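Oxidoreductase, short chain dehydrogenase/reductase family (Burkholderia thailandensis, PDB 5WJS) binds NADH and is probably an oxidoreductase of the short-chain dehydrogenase/reductase family, with a substrate that is not established. Local coordinates at residues Asp159-Gly164 with Gly205-Arg210; Arg210-Val215 with Leu257-Asp262. All coordinates share one frame; numbering follows the deposited sequence.

Contact 1: residues Asp159-Gly164 with Gly205-Arg210; sequences DMKRLG and GPFGIR. With EDO (1,2-ethanediol), chain I.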
ATOM      1  N   ASP A 159      -8.193  23.811  -3.222  1.00 33.91           N
ATOM      2  CA  ASP A 159      -7.830  23.631  -1.817  1.00 34.05           C
ATOM      3  C   ASP A 159      -6.475  22.947  -1.674  1.00 38.64           C
ATOM      4  O   ASP A 159      -5.612  23.391  -0.907  1.00 34.72           O
ATOM      5  CB  ASP A 159      -8.888  22.783  -1.105  1.00 33.61           C
ATOM      6  CG  ASP A 159     -10.117  23.568  -0.731  1.00 41.07           C
ATOM      7  OD1 ASP A 159     -10.103  24.812  -0.866  1.00 38.67           O
ATOM      8  OD2 ASP A 159     -11.095  22.924  -0.284  1.00 36.82           O
ATOM      9  N   MET A 160      -6.281  21.836  -2.389  1.00 34.21           N
ATOM     10  CA  MET A 160      -5.064  21.063  -2.190  1.00 35.35           C
ATOM     11  C   MET A 160      -3.857  21.793  -2.757  1.00 28.53           C
ATOM     12  O   MET A 160      -2.768  21.752  -2.170  1.00 33.48           O
ATOM     13  CB  MET A 160      -5.222  19.671  -2.804  1.00 34.53           C
ATOM     14  CG  MET A 160      -6.222  18.819  -2.061  1.00 29.63           C
ATOM     15  SD  MET A 160      -6.482  17.206  -2.839  1.00 30.11           S
ATOM     16  CE  MET A 160      -7.600  16.420  -1.687  1.00 25.05           C
ATOM     17  N   LYS A 161      -4.025  22.454  -3.904  1.00 29.83           N
ATOM     18  CA  LYS A 161      -2.985  23.340  -4.408  1.00 38.64           C
ATOM     19  C   LYS A 161      -2.585  24.355  -3.345  1.00 44.98           C
ATOM     20  O   LYS A 161      -1.404  24.472  -3.002  1.00 38.48           O
ATOM     21  CB  LYS A 161      -3.460  24.053  -5.675  1.00 40.34           C
ATOM     22  CG  LYS A 161      -3.479  23.182  -6.919  1.00 42.16           C
ATOM     23  CD  LYS A 161      -3.981  23.977  -8.134  1.00 43.59           C
ATOM     24  CE  LYS A 161      -3.684  23.243  -9.426  1.00 45.04           C
ATOM     25  NZ  LYS A 161      -4.222  23.946 -10.620  1.00 45.96           N
ATOM     26  N   ARG A 162      -3.570  25.070  -2.783  1.00 42.39           N
ATOM     27  CA  ARG A 162      -3.257  26.109  -1.801  1.00 46.14           C
ATOM     28  C   ARG A 162      -2.623  25.529  -0.542  1.00 43.20           C
ATOM     29  O   ARG A 162      -1.753  26.168   0.062  1.00 42.34           O
ATOM     30  CB  ARG A 162      -4.512  26.913  -1.446  1.00 45.41           C
ATOM     31  N   LEU A 163      -3.023  24.323  -0.133  1.00 43.01           N
ATOM     32  CA  LEU A 163      -2.371  23.689   1.008  1.00 38.57           C
ATOM     33  C   LEU A 163      -0.965  23.199   0.692  1.00 40.78           C
ATOM     34  O   LEU A 163      -0.245  22.821   1.619  1.00 47.12           O
ATOM     35  CB  LEU A 163      -3.195  22.507   1.519  1.00 35.92           C
ATOM     36  CG  LEU A 163      -4.594  22.824   2.047  1.00 40.53           C
ATOM     37  CD1 LEU A 163      -5.354  21.524   2.263  1.00 33.25           C
ATOM     38  CD2 LEU A 163      -4.533  23.668   3.337  1.00 40.00           C
ATOM     39  N   GLY A 164      -0.560  23.184  -0.574  1.00 40.06           N
ATOM     40  CA  GLY A 164       0.721  22.617  -0.951  1.00 38.42           C
ATOM     41  C   GLY A 164       0.718  21.126  -1.231  1.00 36.03           C
ATOM     42  O   GLY A 164       1.794  20.541  -1.389  1.00 37.22           O
ATOM     43  N   GLY A 205       0.161  15.899  -9.749  1.00 30.11           N
ATOM     44  CA  GLY A 205       1.443  15.670  -9.116  1.00 29.25           C
ATOM     45  C   GLY A 205       2.363  16.868  -9.017  1.00 33.00           C
ATOM     46  O   GLY A 205       3.066  17.009  -8.008  1.00 30.56           O
ATOM     47  N   PRO A 206       2.430  17.745 -10.037  1.00 33.95           N
ATOM     48  CA  PRO A 206       3.244  18.967  -9.874  1.00 37.20           C
ATOM     49  C   PRO A 206       2.838  19.811  -8.678  1.00 32.40           C
ATOM     50  O   PRO A 206       3.623  20.657  -8.240  1.00 36.15           O
ATOM     51  CB  PRO A 206       3.026  19.723 -11.190  1.00 28.83           C
ATOM     52  CG  PRO A 206       2.763  18.642 -12.186  1.00 30.28           C
ATOM     53  CD  PRO A 206       1.930  17.622 -11.417  1.00 28.99           C
ATOM     54  N   PHE A 207       1.639  19.606  -8.135  1.00 33.92           N
ATOM     55  CA  PHE A 207       1.154  20.376  -7.002  1.00 35.09           C
ATOM     56  C   PHE A 207       1.200  19.582  -5.707  1.00 34.75           C
ATOM     57  O   PHE A 207       0.572  19.985  -4.723  1.00 40.39           O
ATOM     58  CB  PHE A 207      -0.263  20.876  -7.286  1.00 37.26           C
ATOM     59  CG  PHE A 207      -0.366  21.662  -8.562  1.00 42.10           C
ATOM     60  CD1 PHE A 207       0.006  23.004  -8.600  1.00 41.02           C
ATOM     61  CD2 PHE A 207      -0.810  21.057  -9.731  1.00 39.02           C
ATOM     62  CE1 PHE A 207      -0.072  23.735  -9.784  1.00 45.22           C
ATOM     63  CE2 PHE A 207      -0.896  21.778 -10.919  1.00 45.63           C
ATOM     64  CZ  PHE A 207      -0.522  23.124 -10.947  1.00 42.08           C
ATOM     65  N   GLY A 208       1.925  18.464  -5.684  1.00 30.56           N
ATOM     66  CA  GLY A 208       1.981  17.645  -4.492  1.00 36.84           C
ATOM     67  C   GLY A 208       0.708  16.886  -4.182  1.00 37.93           C
ATOM     68  O   GLY A 208       0.541  16.404  -3.055  1.00 35.75           O
ATOM     69  N   ILE A 209      -0.194  16.761  -5.150  1.00 32.33           N
ATOM     70  CA  ILE A 209      -1.441  16.024  -4.973  1.00 33.05           C
ATOM     71  C   ILE A 209      -1.245  14.595  -5.472  1.00 31.32           C
ATOM     72  O   ILE A 209      -0.958  14.381  -6.655  1.00 29.54           O
ATOM     73  CB  ILE A 209      -2.589  16.703  -5.728  1.00 30.68           C
ATOM     74  CG1 ILE A 209      -2.808  18.107  -5.190  1.00 28.86           C
ATOM     75  CG2 ILE A 209      -3.864  15.861  -5.645  1.00 25.89           C
ATOM     76  CD1 ILE A 209      -3.667  19.002  -6.114  1.00 27.65           C
ATOM     77  N   ARG A 210      -1.383  13.620  -4.576  1.00 23.25           N
ATOM     78  CA  ARG A 210      -1.402  12.223  -4.984  1.00 23.61           C
ATOM     79  C   ARG A 210      -2.824  11.780  -5.306  1.00 30.53           C
ATOM     80  O   ARG A 210      -3.799  12.227  -4.690  1.00 26.76           O
ATOM     81  CB  ARG A 210      -0.842  11.305  -3.904  1.00 23.05           C
ATOM     82  CG  ARG A 210       0.507  11.686  -3.384  1.00 30.75           C
ATOM     83  CD  ARG A 210       0.533  11.332  -1.915  1.00 45.03           C
ATOM     84  NE  ARG A 210       0.473  12.491  -1.064  1.00 43.95           N
ATOM     85  CZ  ARG A 210       0.163  12.475   0.231  1.00 38.83           C
ATOM     86  NH1 ARG A 210      -0.164  11.349   0.854  1.00 30.58           N
ATOM     87  NH2 ARG A 210       0.183  13.608   0.900  1.00 40.65           N
TER
HETATM   88  C1  EDO I 307       6.281  18.186  -5.672  1.00 54.66           C
HETATM   89  O1  EDO I 307       5.247  18.414  -4.711  1.00 54.34           O
HETATM   90  C2  EDO I 307       5.832  18.746  -7.019  1.00 56.90           C
HETATM   91  O2  EDO I 307       5.537  17.681  -7.935  1.00 45.37           O
HETATM   92  O   HOH W   1       0.690  22.906  -4.152  1.00 42.63           O

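Contact 2: residues Arg210-Val215 with Leu257-Asp262; sequences RVNTLV and LFLAAD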
ATOM      1  N   ARG A 210      -1.383  13.620  -4.576  1.00 23.25           N
ATOM      2  CA  ARG A 210      -1.402  12.223  -4.984  1.00 23.61           C
ATOM      3  C   ARG A 210      -2.824  11.780  -5.306  1.00 30.53           C
ATOM      4  O   ARG A 210      -3.799  12.227  -4.690  1.00 26.76           O
ATOM      5  CB  ARG A 210      -0.842  11.305  -3.904  1.00 23.05           C
ATOM      6  CG  ARG A 210       0.507  11.686  -3.384  1.00 30.75           C
ATOM      7  CD  ARG A 210       0.533  11.332  -1.915  1.00 45.03           C
ATOM      8  NE  ARG A 210       0.473  12.491  -1.064  1.00 43.95           N
ATOM      9  CZ  ARG A 210       0.163  12.475   0.231  1.00 38.83           C
ATOM     10  NH1 ARG A 210      -0.164  11.349   0.854  1.00 30.58           N
ATOM     11  NH2 ARG A 210       0.183  13.608   0.900  1.00 40.65           N
ATOM     12  N   VAL A 211      -2.931  10.889  -6.284  1.00 24.46           N
ATOM     13  CA  VAL A 211      -4.201  10.294  -6.672  1.00 23.73           C
ATOM     14  C   VAL A 211      -3.971   8.793  -6.816  1.00 28.40           C
ATOM     15  O   VAL A 211      -3.074   8.363  -7.553  1.00 27.91           O
ATOM     16  CB  VAL A 211      -4.755  10.896  -7.975  1.00 24.80           C
ATOM     17  CG1 VAL A 211      -6.206  10.425  -8.211  1.00 22.95           C
ATOM     18  CG2 VAL A 211      -4.675  12.429  -7.960  1.00 24.38           C
ATOM     19  N   ASN A 212      -4.758   8.002  -6.096  1.00 27.89           N
ATOM     20  CA  ASN A 212      -4.616   6.555  -6.091  1.00 25.47           C
ATOM     21  C   ASN A 212      -5.993   5.918  -6.165  1.00 27.44           C
ATOM     22  O   ASN A 212      -6.992   6.501  -5.724  1.00 26.40           O
ATOM     23  CB  ASN A 212      -3.890   6.052  -4.833  1.00 25.89           C
ATOM     24  CG  ASN A 212      -2.432   6.448  -4.809  1.00 25.63           C
ATOM     25  OD1 ASN A 212      -1.646   5.973  -5.632  1.00 24.61           O
ATOM     26  ND2 ASN A 212      -2.054   7.321  -3.849  1.00 19.63           N
ATOM     27  N   THR A 213      -6.037   4.720  -6.738  1.00 26.58           N
ATOM     28  CA  THR A 213      -7.224   3.879  -6.697  1.00 25.07           C
ATOM     29  C   THR A 213      -7.065   2.861  -5.579  1.00 26.38           C
ATOM     30  O   THR A 213      -6.053   2.152  -5.508  1.00 24.08           O
ATOM     31  CB  THR A 213      -7.459   3.164  -8.029  1.00 25.83           C
ATOM     32  OG1 THR A 213      -7.513   4.138  -9.072  1.00 26.58           O
ATOM     33  CG2 THR A 213      -8.800   2.389  -8.004  1.00 21.82           C
ATOM     34  N   LEU A 214      -8.046   2.813  -4.699  1.00 27.94           N
ATOM     35  CA  LEU A 214      -8.087   1.829  -3.629  1.00 25.64           C
ATOM     36  C   LEU A 214      -9.068   0.756  -4.076  1.00 19.99           C
ATOM     37  O   LEU A 214     -10.240   1.054  -4.315  1.00 26.07           O
ATOM     38  CB  LEU A 214      -8.524   2.477  -2.307  1.00 25.60           C
ATOM     39  CG  LEU A 214      -8.659   1.590  -1.071  1.00 24.61           C
ATOM     40  CD1 LEU A 214      -7.331   0.892  -0.787  1.00 25.95           C
ATOM     41  CD2 LEU A 214      -9.132   2.402   0.156  1.00 23.59           C
ATOM     42  N   VAL A 215      -8.596  -0.481  -4.184  1.00 26.04           N
ATOM     43  CA  VAL A 215      -9.380  -1.562  -4.784  1.00 23.44           C
ATOM     44  C   VAL A 215      -9.727  -2.605  -3.720  1.00 30.23           C
ATOM     45  O   VAL A 215      -8.860  -3.393  -3.323  1.00 29.63           O
ATOM     46  CB  VAL A 215      -8.616  -2.202  -5.957  1.00 22.68           C
ATOM     47  CG1 VAL A 215      -9.517  -3.198  -6.696  1.00 24.39           C
ATOM     48  CG2 VAL A 215      -8.084  -1.119  -6.920  1.00 23.67           C
ATOM     49  N   LEU A 257      -6.178   5.294   5.450  1.00 28.27           N
ATOM     50  CA  LEU A 257      -5.472   6.146   6.407  1.00 29.55           C
ATOM     51  C   LEU A 257      -4.037   6.388   5.960  1.00 30.37           C
ATOM     52  O   LEU A 257      -3.568   7.531   5.914  1.00 28.07           O
ATOM     53  CB  LEU A 257      -5.488   5.504   7.800  1.00 27.63           C
ATOM     54  CG  LEU A 257      -6.784   5.418   8.610  1.00 31.52           C
ATOM     55  CD1 LEU A 257      -6.469   4.815   9.958  1.00 31.73           C
ATOM     56  CD2 LEU A 257      -7.482   6.778   8.790  1.00 28.45           C
ATOM     57  N   PHE A 258      -3.329   5.312   5.622  1.00 27.56           N
ATOM     58  CA  PHE A 258      -1.950   5.415   5.153  1.00 25.83           C
ATOM     59  C   PHE A 258      -1.857   6.254   3.884  1.00 27.31           C
ATOM     60  O   PHE A 258      -0.974   7.115   3.762  1.00 29.15           O
ATOM     61  CB  PHE A 258      -1.398   3.999   4.942  1.00 30.40           C
ATOM     62  CG  PHE A 258       0.075   3.940   4.568  1.00 27.27           C
ATOM     63  CD1 PHE A 258       0.471   4.044   3.235  1.00 28.19           C
ATOM     64  CD2 PHE A 258       1.042   3.725   5.538  1.00 26.42           C
ATOM     65  CE1 PHE A 258       1.822   3.968   2.889  1.00 28.98           C
ATOM     66  CE2 PHE A 258       2.395   3.647   5.210  1.00 24.74           C
ATOM     67  CZ  PHE A 258       2.781   3.769   3.876  1.00 31.41           C
ATOM     68  N   LEU A 259      -2.776   6.036   2.937  1.00 28.83           N
ATOM     69  CA  LEU A 259      -2.721   6.762   1.673  1.00 30.25           C
ATOM     70  C   LEU A 259      -2.988   8.249   1.854  1.00 32.34           C
ATOM     71  O   LEU A 259      -2.565   9.060   1.020  1.00 28.29           O
ATOM     72  CB  LEU A 259      -3.730   6.186   0.681  1.00 23.47           C
ATOM     73  CG  LEU A 259      -3.340   4.823   0.106  1.00 24.47           C
ATOM     74  CD1 LEU A 259      -4.421   4.340  -0.867  1.00 22.87           C
ATOM     75  CD2 LEU A 259      -1.991   4.922  -0.565  1.00 24.91           C
ATOM     76  N   ALA A 260      -3.727   8.619   2.892  1.00 27.47           N
ATOM     77  CA  ALA A 260      -4.055  10.018   3.114  1.00 29.18           C
ATOM     78  C   ALA A 260      -3.060  10.695   4.035  1.00 29.84           C
ATOM     79  O   ALA A 260      -2.948  11.928   4.009  1.00 34.66           O
ATOM     80  CB  ALA A 260      -5.468  10.151   3.695  1.00 23.21           C
ATOM     81  N   ALA A 261      -2.341   9.913   4.839  1.00 27.09           N
ATOM     82  CA  ALA A 261      -1.354  10.447   5.761  1.00 32.80           C
ATOM     83  C   ALA A 261      -0.080  10.842   5.014  1.00 34.45           C
ATOM     84  O   ALA A 261       0.162  10.409   3.887  1.00 32.66           O
ATOM     85  CB  ALA A 261      -1.033   9.415   6.836  1.00 26.05           C
ATOM     86  N   ASP A 262       0.747  11.668   5.667  1.00 37.02           N
ATOM     87  CA  ASP A 262       2.044  12.045   5.104  1.00 31.06           C
ATOM     88  C   ASP A 262       2.912  10.836   4.757  1.00 33.88           C
ATOM     89  O   ASP A 262       3.796  10.948   3.901  1.00 33.61           O
ATOM     90  CB  ASP A 262       2.821  12.926   6.080  1.00 33.94           C
ATOM     91  CG  ASP A 262       2.183  14.286   6.289  1.00 36.01           C
ATOM     92  OD1 ASP A 262       1.126  14.573   5.696  1.00 35.63           O
ATOM     93  OD2 ASP A 262       2.755  15.074   7.060  1.00 42.24           O
TER
HETATM   94  O   HOH W   2       0.209  14.408   3.342  1.00 44.98           O

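Contact 1: residues Asp159-Gly164 with Gly205-Arg210
Lys161 lies over the ring of Phe207 in a partly buried contact of side-chain packing, one water bridge and no direct hydrogen bond. It joins the C-terminal end of helix 135-163 to the turn that leads from helix 184-204 into strand 209-216. The lysine chain is extended beyond CG and runs across one ring face. Its CE sits almost exactly over the middle, 3.4 Å from the centroid of the Phe207 ring and 7° off the ring normal, a CH-pi contact. The charged end goes a little further. Lys161 NZ is 4.2 Å from the centroid of the Phe207 ring, 26° off the normal, which makes a cation-pi interaction. Pro206 CB lies at the opposite face, offset toward the rim.

Deeper in, Met160 and Ile209 cross at about a right angle. Met160 CB is 3.7 Å from Ile209 CD1. CG1 of Ile209 stands anti to the carbonyl carbon (chi1 -61°); this and the extended chi2 carry CD1 to the helix. Both side chains also touch Ile168 of strand 166-171. This places the contact in the Rossmann fold of the family, where helices cover a parallel sheet: here the end of one helix meets the turn that follows the next, at the start of a strand.

The helix finishes at Gly164 in a Schellman motif, with positive phi. Gly164 N bonds back to Lys161 O. A water donates to Lys161 O at 2.9 Å from that oxygen. It also donates to Phe207 O, at 3.0 Å, so it ties the two backbones together. Gly208 likewise has positive phi, and its N bonds to Gly205 O. A 1,2-ethanediol, probably a crystallisation additive, donates to Gly205 O and is also hydrogen-bonded to Asp244 N of the second subunit.

Contact 2: residues Arg210-Val215 with Leu257-Asp262
Arg210 and Ala261 make the direct hydrogen bond of this contact. Arg210 NH1 donates to Ala261 O at 3.2 Å, with an N-H...O angle of 143°. The approach is out of plane at both groups. The donor stands above the carbonyl plane of Ala261, 41° out of it, and the oxygen is tilted from the guanidinium plane. The arginine chain bends at chi2 and chi3, which turns its end toward the close of helix 249-260. Leu259 O is also near, 3.3 Å from Arg210 NH1, and accepts a bond from Ser167 OG. Several helix-end carbonyls therefore gather round one guanidinium, and their negative ends would probably favour its charge.

One water extends the polar network. It lies in the guanidinium plane at the edge, 2.6 Å from Arg210 NH2, and donates to Asp262 OD1 at 2.5 Å from that oxygen. The two charged groups are not in contact: Arg210 NH2 and Asp262 OD1 are 5.0 Å apart. Asp262 instead forms salt bridges with Arg38 and with Arg28 of the second subunit.

The contact is buried. It joins strand 209-216 of the parallel sheet to the last turn of helix 249-260, which packs on that sheet in the Rossmann fold of this family.

Van der Waals packing comes from Leu259. Its methyl CD2 lies against the amide nitrogen of Asn212, 4.1 Å from Asn212 ND2. The Asn212 amide is held by backbone groups just before strand 271-274 of the same chain: OD1 accepts from Gln270 N and ND2 donates to Ile267 O. Leu259 and Leu214 both pack on Val169 of strand 166-171, while Leu214 also meets Phe53 of helix 48-59.

Overall arrangement
Contact 1 and contact 2 follow one another along strand 209-216 and share Arg210, with centres 14 Å apart. Contact 1 is peripheral, its centre about 20 Å from the centre of the chain. Contact 2 is deeper, about 10 Å from it, on the same side of that centre. At the start of the strand, Ile209 faces the end of helix 135-163, while Arg210 turns to the end of helix 249-260. Neither contact forms the cofactor site. Contact 1 lies away from the annotated sites; in contact 2 the side chain of Leu259 is about 12 Å from the bound NADH. Both touch the second subunit, where Arg210 packs on Ile243 of that subunit.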